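Local atomic coordinates of CBIX (Paracoccus pantotrophus, PDB entry 4CCS), a protein that carries out the terminal step of siroheme biosynthesis in denitrifying bacteria, probably the insertion of iron into sirohydrochlorin, as a member of the chelatase clan. Residues P18-I23 / G41-M46; N4-A9 / L50-D55; G114-G119 / P172-C177. All blocks are in the same frame, centred on the assembly; numbering follows the deposited sequence.

Contacts 1 and 2 belong to the same parallel sheet in the N-terminal half of the chain, whereas contact 3 lies in the C-terminal half, whose sheet repeats the strand order 2-1-3-4. Contact 1 is buried and polar at its centre, a glutamine side chain bonding to the backbone of strand 38-43. Contact 2, about 12 Å away between centres, packs a loop on the adjoining strand 4-9 through leucine methyls and has no hydrogen bond between its segments; the two meet where Ala42 pairs with Ile7 and Ala9, and where Arg52 packs beside Gln20 and Gly41. Contact 3, some 35 to 41 Å from the others between centres, is largely a surface contact, built on an arginine CH-pi contact over a tryptophan and a bridging water.

Contact 1 (P18-I23 / G41-M46); sequences PQQRAI and GATLAM
In the beta-alpha-beta unit formed by strand 4-9, helix 16-30 and strand 38-43, Gln20 of the helix grips the backbone of the second strand at Gly41 and Thr43. Helix segment 18-23 runs nearly antiparallel to strand segment 41-43 (151°), their axes 6.6 Å apart at closest approach. Strand 38-43 is an outermost strand of the sheet within this chain. Ala42 bonds through its backbone to Ile7 and Ala9 of strand 4-9, while Gly41 O and Thr43 N meet the side-chain amide of Gln20. The Gln20 chain starts with CG anti to the backbone N (chi1 180°) and bends at the next bond. Its OE1 accepts from Thr43 N at 3.1 Å, the N-H pointing fairly well at the oxygen (153°) and the donor lying somewhat out of the carbonyl plane. NE2 approaches Gly41 O at 3.0 Å, a weak bond, and also binds Glu24 OE2; with both ends engaged, the amide is fixed in its rotation. Met46 crosses Gln20 at about a right angle, and its CE lies 3.7 Å from Gln20 CB. One turn further along the helix, Ile23 CG2 rests 3.5 Å from Ala42 N. The helix comes so close here that a beta carbon on Gly41 would collide with Ile23 O. Past the strand end the chain makes a type I turn from Thr43 to Met46, within which Thr43 OG1 accepts from Ala45 N at 3.2 Å in an ST turn. The same hydroxyl donates to a water, OG1 to water oxygen 2.7 Å. That water in turn donates to Gln19 OE1, 2.8 Å from its oxygen, and this amide oxygen also accepts from Gln12 N.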
ATOM      1  N   PRO A  18       9.979  12.639  -9.812  1.00 16.95           N
ATOM      2  CA  PRO A  18       9.490  11.316 -10.255  1.00 16.84           C
ATOM      3  C   PRO A  18       8.418  10.743  -9.303  1.00 19.06           C
ATOM      4  O   PRO A  18       7.515  10.040  -9.749  1.00 18.16           O
ATOM      5  CB  PRO A  18      10.751  10.455 -10.329  1.00 19.37           C
ATOM      6  CG  PRO A  18      11.793  11.183  -9.550  1.00 23.80           C
ATOM      7  CD  PRO A  18      11.449  12.637  -9.650  1.00 19.20           C
ATOM      8  N   GLN A  19       8.457  11.135  -8.018  1.00 14.27           N
ATOM      9  CA  GLN A  19       7.464  10.689  -7.034  1.00 14.44           C
ATOM     10  C   GLN A  19       6.101  11.307  -7.379  1.00 18.11           C
ATOM     11  O   GLN A  19       5.083  10.616  -7.334  1.00 17.06           O
ATOM     12  CB  GLN A  19       7.888  11.090  -5.615  1.00 14.98           C
ATOM     13  CG  GLN A  19       9.076  10.259  -5.093  1.00 18.27           C
ATOM     14  CD  GLN A  19       9.495  10.694  -3.717  1.00 19.80           C
ATOM     15  OE1 GLN A  19       8.727  10.634  -2.765  1.00 14.87           O
ATOM     16  NE2 GLN A  19      10.749  11.095  -3.556  1.00 20.40           N
ATOM     17  N   GLN A  20       6.100  12.589  -7.766  1.00 15.00           N
ATOM     18  CA  GLN A  20       4.882  13.310  -8.176  1.00 15.72           C
ATOM     19  C   GLN A  20       4.307  12.721  -9.463  1.00 19.17           C
ATOM     20  O   GLN A  20       3.094  12.489  -9.521  1.00 18.75           O
ATOM     21  CB  GLN A  20       5.165  14.816  -8.328  1.00 16.47           C
ATOM     22  CG  GLN A  20       3.947  15.669  -8.763  1.00 23.32           C
ATOM     23  CD  GLN A  20       2.809  15.691  -7.762  1.00 30.81           C
ATOM     24  OE1 GLN A  20       2.998  15.507  -6.559  1.00 24.56           O
ATOM     25  NE2 GLN A  20       1.611  16.049  -8.210  1.00 26.09           N
ATOM     26  N   ARG A  21       5.172  12.448 -10.471  1.00 16.79           N
ATOM     27  CA  ARG A  21       4.754  11.845 -11.752  1.00 16.69           C
ATOM     28  C   ARG A  21       4.078  10.476 -11.527  1.00 18.89           C
ATOM     29  O   ARG A  21       3.087  10.185 -12.190  1.00 17.98           O
ATOM     30  CB  ARG A  21       5.954  11.676 -12.708  1.00 19.13           C
ATOM     31  CG  ARG A  21       6.238  12.934 -13.530  1.00 34.49           C
ATOM     32  CD  ARG A  21       7.299  12.714 -14.602  1.00 39.78           C
ATOM     33  NE  ARG A  21       8.627  12.507 -14.020  1.00 39.62           N
ATOM     34  CZ  ARG A  21       9.483  13.484 -13.734  1.00 45.96           C
ATOM     35  NH1 ARG A  21       9.171  14.746 -13.992  1.00 29.27           N
ATOM     36  NH2 ARG A  21      10.661  13.202 -13.197  1.00 27.94           N
ATOM     37  N   ALA A  22       4.612   9.645 -10.604  1.00 15.95           N
ATOM     38  CA  ALA A  22       4.037   8.322 -10.292  1.00 16.40           C
ATOM     39  C   ALA A  22       2.619   8.437  -9.716  1.00 19.17           C
ATOM     40  O   ALA A  22       1.719   7.689 -10.124  1.00 18.42           O
ATOM     41  CB  ALA A  22       4.950   7.560  -9.324  1.00 17.28           C
ATOM     42  N   ILE A  23       2.399   9.380  -8.793  1.00 15.01           N
ATOM     43  CA  ILE A  23       1.071   9.539  -8.169  1.00 14.76           C
ATOM     44  C   ILE A  23       0.077  10.169  -9.168  1.00 19.17           C
ATOM     45  O   ILE A  23      -1.100   9.791  -9.173  1.00 17.33           O
ATOM     46  CB  ILE A  23       1.105  10.239  -6.780  1.00 17.62           C
ATOM     47  CG1 ILE A  23       2.195   9.625  -5.852  1.00 17.64           C
ATOM     48  CG2 ILE A  23      -0.265  10.162  -6.079  1.00 18.73           C
ATOM     49  CD1 ILE A  23       2.219   7.964  -5.732  1.00 22.06           C
ATOM     50  N   GLY A  41      -3.411  13.579  -8.376  1.00 19.03           N
ATOM     51  CA  GLY A  41      -2.473  12.919  -7.470  1.00 18.67           C
ATOM     52  C   GLY A  41      -1.430  13.888  -6.908  1.00 22.96           C
ATOM     53  O   GLY A  41      -1.092  14.895  -7.545  1.00 21.61           O
ATOM     54  N   ALA A  42      -0.922  13.578  -5.708  1.00 19.05           N
ATOM     55  CA  ALA A  42       0.103  14.387  -5.045  1.00 19.60           C
ATOM     56  C   ALA A  42       0.983  13.557  -4.126  1.00 22.01           C
ATOM     57  O   ALA A  42       0.518  12.605  -3.491  1.00 19.87           O
ATOM     58  CB  ALA A  42      -0.556  15.507  -4.234  1.00 20.81           C
ATOM     59  N   THR A  43       2.258  13.946  -4.036  1.00 17.80           N
ATOM     60  CA  THR A  43       3.193  13.352  -3.089  1.00 16.53           C
ATOM     61  C   THR A  43       3.527  14.423  -2.081  1.00 19.27           C
ATOM     62  O   THR A  43       3.779  15.569  -2.469  1.00 16.45           O
ATOM     63  CB  THR A  43       4.456  12.772  -3.739  1.00 20.01           C
ATOM     64  OG1 THR A  43       5.303  12.338  -2.664  1.00 18.99           O
ATOM     65  CG2 THR A  43       5.211  13.786  -4.614  1.00 16.93           C
ATOM     66  N   LEU A  44       3.554  14.053  -0.792  1.00 17.64           N
ATOM     67  CA  LEU A  44       3.909  14.986   0.273  1.00 17.73           C
ATOM     68  C   LEU A  44       5.394  15.400   0.203  1.00 20.65           C
ATOM     69  O   LEU A  44       5.797  16.314   0.926  1.00 20.54           O
ATOM     70  CB  LEU A  44       3.503  14.446   1.659  1.00 17.63           C
ATOM     71  CG  LEU A  44       1.986  14.248   1.872  1.00 21.26           C
ATOM     72  CD1 LEU A  44       1.701  13.630   3.221  1.00 20.58           C
ATOM     73  CD2 LEU A  44       1.203  15.562   1.695  1.00 23.60           C
ATOM     74  N   ALA A  45       6.196  14.770  -0.704  1.00 15.18           N
ATOM     75  CA  ALA A  45       7.611  15.175  -0.900  1.00 15.61           C
ATOM     76  C   ALA A  45       7.665  16.484  -1.721  1.00 19.36           C
ATOM     77  O   ALA A  45       8.695  17.159  -1.746  1.00 18.23           O
ATOM     78  CB  ALA A  45       8.395  14.075  -1.623  1.00 16.36           C
ATOM     79  N   MET A  46       6.554  16.835  -2.400  1.00 17.63           N
ATOM     80  CA  MET A  46       6.478  18.017  -3.242  1.00 19.17           C
ATOM     81  C   MET A  46       5.970  19.200  -2.420  1.00 25.32           C
ATOM     82  O   MET A  46       4.902  19.079  -1.800  1.00 24.89           O
ATOM     83  CB  MET A  46       5.578  17.727  -4.471  1.00 22.33           C
ATOM     84  CG  MET A  46       5.640  18.779  -5.563  1.00 27.62           C
ATOM     85  SD  MET A  46       7.283  18.981  -6.293  1.00 32.69           S
ATOM     86  CE  MET A  46       7.303  17.666  -7.503  1.00 29.03           C
TER
HETATM   87  O   HOH W   1       6.105   9.764  -2.847  1.00 18.05           O

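Contact 2 (N4-A9 / L50-D55)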
ATOM      1  N   ASN A   4     -14.097  17.199  -5.926  1.00 32.25           N
ATOM      2  CA  ASN A   4     -12.628  17.273  -5.933  1.00 31.39           C
ATOM      3  C   ASN A   4     -12.014  16.122  -5.124  1.00 31.26           C
ATOM      4  O   ASN A   4     -12.372  15.939  -3.957  1.00 30.61           O
ATOM      5  CB  ASN A   4     -12.150  18.624  -5.389  1.00 34.29           C
ATOM      6  CG  ASN A   4     -11.960  19.716  -6.421  1.00 62.48           C
ATOM      7  OD1 ASN A   4     -12.002  19.496  -7.638  1.00 59.40           O
ATOM      8  ND2 ASN A   4     -11.683  20.922  -5.947  1.00 53.89           N
ATOM      9  N   VAL A   5     -11.119  15.330  -5.749  1.00 25.73           N
ATOM     10  CA  VAL A   5     -10.445  14.201  -5.074  1.00 23.70           C
ATOM     11  C   VAL A   5      -8.924  14.269  -5.255  1.00 25.11           C
ATOM     12  O   VAL A   5      -8.435  14.358  -6.382  1.00 24.20           O
ATOM     13  CB  VAL A   5     -11.015  12.798  -5.471  1.00 27.46           C
ATOM     14  CG1 VAL A   5     -10.297  11.662  -4.727  1.00 26.71           C
ATOM     15  CG2 VAL A   5     -12.524  12.717  -5.226  1.00 27.32           C
ATOM     16  N   LEU A   6      -8.185  14.172  -4.144  1.00 20.91           N
ATOM     17  CA  LEU A   6      -6.730  14.152  -4.187  1.00 20.91           C
ATOM     18  C   LEU A   6      -6.205  12.836  -3.593  1.00 21.59           C
ATOM     19  O   LEU A   6      -6.508  12.524  -2.446  1.00 19.67           O
ATOM     20  CB  LEU A   6      -6.181  15.396  -3.450  1.00 22.44           C
ATOM     21  CG  LEU A   6      -4.701  15.770  -3.619  1.00 29.47           C
ATOM     22  CD1 LEU A   6      -4.302  15.937  -5.106  1.00 30.00           C
ATOM     23  CD2 LEU A   6      -4.397  17.057  -2.865  1.00 32.18           C
ATOM     24  N   ILE A   7      -5.474  12.051  -4.403  1.00 19.35           N
ATOM     25  CA  ILE A   7      -4.815  10.790  -4.005  1.00 18.78           C
ATOM     26  C   ILE A   7      -3.440  11.234  -3.504  1.00 20.80           C
ATOM     27  O   ILE A   7      -2.663  11.820  -4.269  1.00 18.96           O
ATOM     28  CB  ILE A   7      -4.689   9.786  -5.180  1.00 22.08           C
ATOM     29  CG1 ILE A   7      -6.032   9.550  -5.933  1.00 23.07           C
ATOM     30  CG2 ILE A   7      -4.048   8.466  -4.729  1.00 21.80           C
ATOM     31  CD1 ILE A   7      -7.282   9.190  -5.158  1.00 40.47           C
ATOM     32  N   VAL A   8      -3.177  11.015  -2.211  1.00 17.42           N
ATOM     33  CA  VAL A   8      -1.973  11.512  -1.543  1.00 16.38           C
ATOM     34  C   VAL A   8      -1.031  10.397  -1.111  1.00 18.94           C
ATOM     35  O   VAL A   8      -1.431   9.490  -0.382  1.00 18.41           O
ATOM     36  CB  VAL A   8      -2.363  12.445  -0.359  1.00 19.74           C
ATOM     37  CG1 VAL A   8      -1.133  12.924   0.416  1.00 19.31           C
ATOM     38  CG2 VAL A   8      -3.180  13.641  -0.849  1.00 19.34           C
ATOM     39  N   ALA A   9       0.232  10.496  -1.530  1.00 15.82           N
ATOM     40  CA  ALA A   9       1.272   9.565  -1.109  1.00 15.75           C
ATOM     41  C   ALA A   9       2.180  10.223  -0.069  1.00 20.53           C
ATOM     42  O   ALA A   9       2.380  11.450  -0.094  1.00 18.30           O
ATOM     43  CB  ALA A   9       2.107   9.146  -2.300  1.00 16.19           C
ATOM     44  N   LEU A  50      -0.613  19.960  -1.282  1.00 31.86           N
ATOM     45  CA  LEU A  50      -1.995  20.132  -0.844  1.00 32.97           C
ATOM     46  C   LEU A  50      -2.633  21.492  -1.125  1.00 42.10           C
ATOM     47  O   LEU A  50      -3.779  21.696  -0.702  1.00 42.65           O
ATOM     48  CB  LEU A  50      -2.093  19.836   0.665  1.00 32.53           C
ATOM     49  CG  LEU A  50      -1.632  18.455   1.146  1.00 36.48           C
ATOM     50  CD1 LEU A  50      -1.494  18.437   2.646  1.00 35.98           C
ATOM     51  CD2 LEU A  50      -2.555  17.353   0.666  1.00 37.80           C
ATOM     52  N   ASP A  51      -1.946  22.425  -1.818  1.00 40.97           N
ATOM     53  CA  ASP A  51      -2.598  23.725  -1.998  1.00 42.25           C
ATOM     54  C   ASP A  51      -3.698  23.715  -3.100  1.00 47.45           C
ATOM     55  O   ASP A  51      -4.451  24.684  -3.190  1.00 48.25           O
ATOM     56  CB  ASP A  51      -1.614  24.904  -2.149  1.00 44.56           C
ATOM     57  CG  ASP A  51      -0.473  24.774  -3.129  1.00 56.23           C
ATOM     58  OD1 ASP A  51      -0.698  24.236  -4.237  1.00 58.98           O
ATOM     59  OD2 ASP A  51       0.608  25.333  -2.850  1.00 56.86           O
ATOM     60  N   ARG A  52      -3.877  22.595  -3.830  1.00 44.39           N
ATOM     61  CA  ARG A  52      -4.970  22.475  -4.803  1.00 44.81           C
ATOM     62  C   ARG A  52      -6.276  22.029  -4.098  1.00 48.50           C
ATOM     63  O   ARG A  52      -7.360  22.143  -4.674  1.00 48.46           O
ATOM     64  CB  ARG A  52      -4.591  21.564  -5.994  1.00 46.48           C
ATOM     65  CG  ARG A  52      -4.720  20.061  -5.754  1.00 57.48           C
ATOM     66  CD  ARG A  52      -4.053  19.260  -6.861  1.00 61.61           C
ATOM     67  NE  ARG A  52      -2.640  19.037  -6.560  1.00 61.25           N
ATOM     68  CZ  ARG A  52      -1.805  18.310  -7.294  1.00 63.85           C
ATOM     69  NH1 ARG A  52      -2.228  17.720  -8.408  1.00 31.65           N
ATOM     70  NH2 ARG A  52      -0.539  18.173  -6.928  1.00 55.26           N
ATOM     71  N   ALA A  53      -6.158  21.536  -2.847  1.00 43.80           N
ATOM     72  CA  ALA A  53      -7.280  21.075  -2.030  1.00 42.86           C
ATOM     73  C   ALA A  53      -8.007  22.231  -1.361  1.00 45.26           C
ATOM     74  O   ALA A  53      -7.398  23.249  -1.034  1.00 45.08           O
ATOM     75  CB  ALA A  53      -6.786  20.099  -0.970  1.00 43.46           C
ATOM     76  N   ASP A  54      -9.312  22.047  -1.127  1.00 40.78           N
ATOM     77  CA  ASP A  54     -10.176  22.997  -0.429  1.00 39.93           C
ATOM     78  C   ASP A  54     -11.089  22.235   0.539  1.00 43.83           C
ATOM     79  O   ASP A  54     -10.971  21.009   0.648  1.00 42.90           O
ATOM     80  CB  ASP A  54     -10.961  23.896  -1.410  1.00 41.25           C
ATOM     81  CG  ASP A  54     -11.739  23.189  -2.505  1.00 46.41           C
ATOM     82  OD1 ASP A  54     -12.281  22.086  -2.241  1.00 45.18           O
ATOM     83  OD2 ASP A  54     -11.856  23.762  -3.610  1.00 51.92           O
ATOM     84  N   ASP A  55     -11.989  22.949   1.241  1.00 41.05           N
ATOM     85  CA  ASP A  55     -12.916  22.376   2.219  1.00 40.85           C
ATOM     86  C   ASP A  55     -13.870  21.308   1.662  1.00 42.41           C
ATOM     87  O   ASP A  55     -14.379  20.505   2.443  1.00 42.34           O
ATOM     88  CB  ASP A  55     -13.703  23.493   2.932  1.00 43.41           C
ATOM     89  CG  ASP A  55     -12.911  24.190   4.025  1.00 56.35           C
ATOM     90  OD1 ASP A  55     -11.958  23.574   4.555  1.00 55.84           O
ATOM     91  OD2 ASP A  55     -13.265  25.337   4.373  1.00 65.95           O
TER
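Leu6, on strand 4-9, directs its CB toward the loop 50-55, and its side chain packs against Leu50, Arg52 and Ala53. CG stands anti to the backbone N (chi1 -167°), and from it the two methyls part company. CD1 goes to Arg52, lying 3.8 Å from Arg52 CD and 3.7 Å above one face of the guanidinium, offset toward its rim. CD2 meets Leu50 CD2 at 4.0 Å and Ala53 CB at 4.3 Å. Leu50 CD2 also touches Val8 CG2 at 4.1 Å, which carries the apolar contact two residues further along the strand. An alanine in place of Leu6 would probably open a gap under the type I turn from Leu50 to Ala53 and leave the Arg52 chain freer to shift. At the other end Asn4 ND2 comes only to 3.7 Å from Asp54 OD2, too far for a bond; Asp54 OD1 is held instead by Thr57 OG1 and Glu56 N. The loop thus lies over one face of the sheet, with Leu6 also packed on Ile59 of strand 57-61 and Ala42 of strand 38-43, the strands that flank 4-9, whereas Val5 and Ile7 pack on helix 215-226.

Contact 3 (G114-G119 / P172-C177); sequences GWPLAG and PERAIC
Arg174 lies over the face of Trp115 where the loop leading into strand 121-126 of the C-terminal parallel sheet meets the start of the adjacent strand 175-179. The tight side is the indole. Arg174 CG sits over the ring face, 3.5 Å from the centroid of the five-membered ring and 4° off its normal, a CH-pi contact. The Arg174 chain is extended from CG to NE, which carries NE to 3.4 Å from Trp115 CD1. The guanidinium is tilted 31° from the ring plane, so the two flat groups are not parallel. The far end of the indole reaches the strand: Ile176 CG1 lies at the ring edge, 3.8 Å from Trp115 CZ3, and Ala175 O is 3.5 Å from the same carbon. Ile176 is itself buried, packed on Ala110 of helix 98-113 and Leu122 of strand 121-126.

The outer side is looser. Gly114, with positive phi, closes helix 98-113 in a Schellman motif, and Pro116, Ala118 and Gly119 beyond it are exposed. Arg174 is itself exposed and the centre of an inverse gamma turn; its NH1 lies 3.4 Å from Pro116 CD. No direct hydrogen bond joins the two segments; a single water bridges them instead, donating to Gly119 O at 2.8 Å and to Arg174 O at 2.7 Å.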
ATOM      1  N   GLY A 114       3.553 -23.025 -11.703  1.00 32.72           N
ATOM      2  CA  GLY A 114       3.121 -24.416 -11.783  1.00 32.68           C
ATOM      3  C   GLY A 114       3.093 -25.033 -10.382  1.00 36.26           C
ATOM      4  O   GLY A 114       3.252 -26.249 -10.251  1.00 36.23           O
ATOM      5  N   TRP A 115       2.902 -24.190  -9.335  1.00 30.57           N
ATOM      6  CA  TRP A 115       2.826 -24.645  -7.945  1.00 29.32           C
ATOM      7  C   TRP A 115       1.370 -24.614  -7.481  1.00 33.08           C
ATOM      8  O   TRP A 115       0.693 -23.607  -7.730  1.00 31.83           O
ATOM      9  CB  TRP A 115       3.625 -23.722  -6.995  1.00 27.65           C
ATOM     10  CG  TRP A 115       5.085 -23.507  -7.290  1.00 28.03           C
ATOM     11  CD1 TRP A 115       5.932 -24.340  -7.970  1.00 30.86           C
ATOM     12  CD2 TRP A 115       5.886 -22.416  -6.818  1.00 27.22           C
ATOM     13  NE1 TRP A 115       7.200 -23.803  -8.001  1.00 29.97           N
ATOM     14  CE2 TRP A 115       7.205 -22.632  -7.281  1.00 31.31           C
ATOM     15  CE3 TRP A 115       5.612 -21.263  -6.057  1.00 27.94           C
ATOM     16  CZ2 TRP A 115       8.245 -21.730  -7.016  1.00 30.38           C
ATOM     17  CZ3 TRP A 115       6.642 -20.369  -5.800  1.00 28.97           C
ATOM     18  CH2 TRP A 115       7.937 -20.598  -6.286  1.00 29.63           C
ATOM     19  N   PRO A 116       0.887 -25.673  -6.769  1.00 30.24           N
ATOM     20  CA  PRO A 116      -0.476 -25.629  -6.226  1.00 29.73           C
ATOM     21  C   PRO A 116      -0.451 -24.657  -5.025  1.00 31.26           C
ATOM     22  O   PRO A 116       0.464 -24.712  -4.194  1.00 28.95           O
ATOM     23  CB  PRO A 116      -0.751 -27.076  -5.805  1.00 31.72           C
ATOM     24  CG  PRO A 116       0.582 -27.659  -5.554  1.00 36.71           C
ATOM     25  CD  PRO A 116       1.524 -26.982  -6.514  1.00 32.11           C
ATOM     26  N   LEU A 117      -1.425 -23.742  -4.972  1.00 27.76           N
ATOM     27  CA  LEU A 117      -1.488 -22.739  -3.912  1.00 27.50           C
ATOM     28  C   LEU A 117      -1.496 -23.360  -2.510  1.00 31.70           C
ATOM     29  O   LEU A 117      -0.795 -22.859  -1.628  1.00 29.77           O
ATOM     30  CB  LEU A 117      -2.669 -21.771  -4.135  1.00 27.04           C
ATOM     31  CG  LEU A 117      -2.688 -20.482  -3.314  1.00 31.08           C
ATOM     32  CD1 LEU A 117      -1.365 -19.717  -3.433  1.00 31.13           C
ATOM     33  CD2 LEU A 117      -3.842 -19.590  -3.739  1.00 31.49           C
ATOM     34  N   ALA A 118      -2.198 -24.507  -2.335  1.00 29.21           N
ATOM     35  CA  ALA A 118      -2.269 -25.216  -1.052  1.00 29.15           C
ATOM     36  C   ALA A 118      -0.910 -25.739  -0.577  1.00 31.07           C
ATOM     37  O   ALA A 118      -0.718 -25.901   0.625  1.00 31.24           O
ATOM     38  CB  ALA A 118      -3.287 -26.355  -1.125  1.00 30.13           C
ATOM     39  N   GLY A 119       0.034 -25.970  -1.500  1.00 26.56           N
ATOM     40  CA  GLY A 119       1.379 -26.464  -1.182  1.00 26.30           C
ATOM     41  C   GLY A 119       2.446 -25.343  -1.221  1.00 30.31           C
ATOM     42  O   GLY A 119       3.632 -25.648  -1.252  1.00 29.57           O
ATOM     43  N   PRO A 172      10.747 -22.968   2.320  1.00 27.71           N
ATOM     44  CA  PRO A 172      11.053 -23.826   1.168  1.00 27.66           C
ATOM     45  C   PRO A 172      11.179 -23.037  -0.140  1.00 30.85           C
ATOM     46  O   PRO A 172      10.938 -21.827  -0.175  1.00 30.16           O
ATOM     47  CB  PRO A 172       9.863 -24.793   1.123  1.00 29.53           C
ATOM     48  CG  PRO A 172       8.769 -24.081   1.811  1.00 33.23           C
ATOM     49  CD  PRO A 172       9.435 -23.315   2.901  1.00 28.62           C
ATOM     50  N   GLU A 173      11.547 -23.734  -1.221  1.00 26.93           N
ATOM     51  CA  GLU A 173      11.657 -23.158  -2.559  1.00 26.80           C
ATOM     52  C   GLU A 173      10.278 -22.677  -3.049  1.00 29.57           C
ATOM     53  O   GLU A 173      10.190 -21.639  -3.709  1.00 28.96           O
ATOM     54  CB  GLU A 173      12.189 -24.216  -3.521  1.00 28.72           C
ATOM     55  CG  GLU A 173      13.598 -23.943  -3.998  1.00 45.65           C
ATOM     56  CD  GLU A 173      13.928 -24.740  -5.242  1.00 67.54           C
ATOM     57  OE1 GLU A 173      14.153 -25.965  -5.115  1.00 53.42           O
ATOM     58  OE2 GLU A 173      13.883 -24.156  -6.349  1.00 68.17           O
ATOM     59  N   ARG A 174       9.207 -23.439  -2.718  1.00 25.51           N
ATOM     60  CA  ARG A 174       7.831 -23.103  -3.100  1.00 25.57           C
ATOM     61  C   ARG A 174       7.270 -22.157  -2.073  1.00 25.38           C
ATOM     62  O   ARG A 174       6.597 -22.552  -1.111  1.00 24.21           O
ATOM     63  CB  ARG A 174       6.956 -24.359  -3.278  1.00 27.08           C
ATOM     64  CG  ARG A 174       7.223 -25.081  -4.576  1.00 37.11           C
ATOM     65  CD  ARG A 174       6.404 -26.344  -4.675  1.00 39.98           C
ATOM     66  NE  ARG A 174       6.622 -27.006  -5.960  1.00 48.76           N
ATOM     67  CZ  ARG A 174       5.773 -27.863  -6.513  1.00 57.36           C
ATOM     68  NH1 ARG A 174       4.645 -28.187  -5.889  1.00 38.30           N
ATOM     69  NH2 ARG A 174       6.042 -28.405  -7.691  1.00 44.75           N
ATOM     70  N   ALA A 175       7.649 -20.894  -2.238  1.00 21.26           N
ATOM     71  CA  ALA A 175       7.269 -19.792  -1.371  1.00 19.19           C
ATOM     72  C   ALA A 175       7.114 -18.537  -2.204  1.00 20.27           C
ATOM     73  O   ALA A 175       7.809 -18.363  -3.211  1.00 20.00           O
ATOM     74  CB  ALA A 175       8.328 -19.581  -0.288  1.00 20.03           C
ATOM     75  N   ILE A 176       6.172 -17.674  -1.809  1.00 15.70           N
ATOM     76  CA  ILE A 176       5.903 -16.420  -2.508  1.00 15.03           C
ATOM     77  C   ILE A 176       5.904 -15.309  -1.474  1.00 19.47           C
ATOM     78  O   ILE A 176       5.192 -15.397  -0.466  1.00 18.72           O
ATOM     79  CB  ILE A 176       4.544 -16.437  -3.282  1.00 17.73           C
ATOM     80  CG1 ILE A 176       4.515 -17.474  -4.421  1.00 18.63           C
ATOM     81  CG2 ILE A 176       4.174 -15.048  -3.812  1.00 16.95           C
ATOM     82  CD1 ILE A 176       3.126 -17.859  -4.908  1.00 24.54           C
ATOM     83  N   CYS A 177       6.672 -14.249  -1.757  1.00 15.39           N
ATOM     84  CA  CYS A 177       6.698 -13.044  -0.948  1.00 14.59           C
ATOM     85  C   CYS A 177       5.971 -11.899  -1.686  1.00 17.06           C
ATOM     86  O   CYS A 177       6.341 -11.525  -2.808  1.00 16.70           O
ATOM     87  CB  CYS A 177       8.128 -12.650  -0.581  1.00 15.14           C
ATOM     88  SG  CYS A 177       8.233 -11.106   0.355  1.00 18.94           S
TER
HETATM   89  O   HOH W   2       5.861 -24.836   0.230  1.00 28.08           O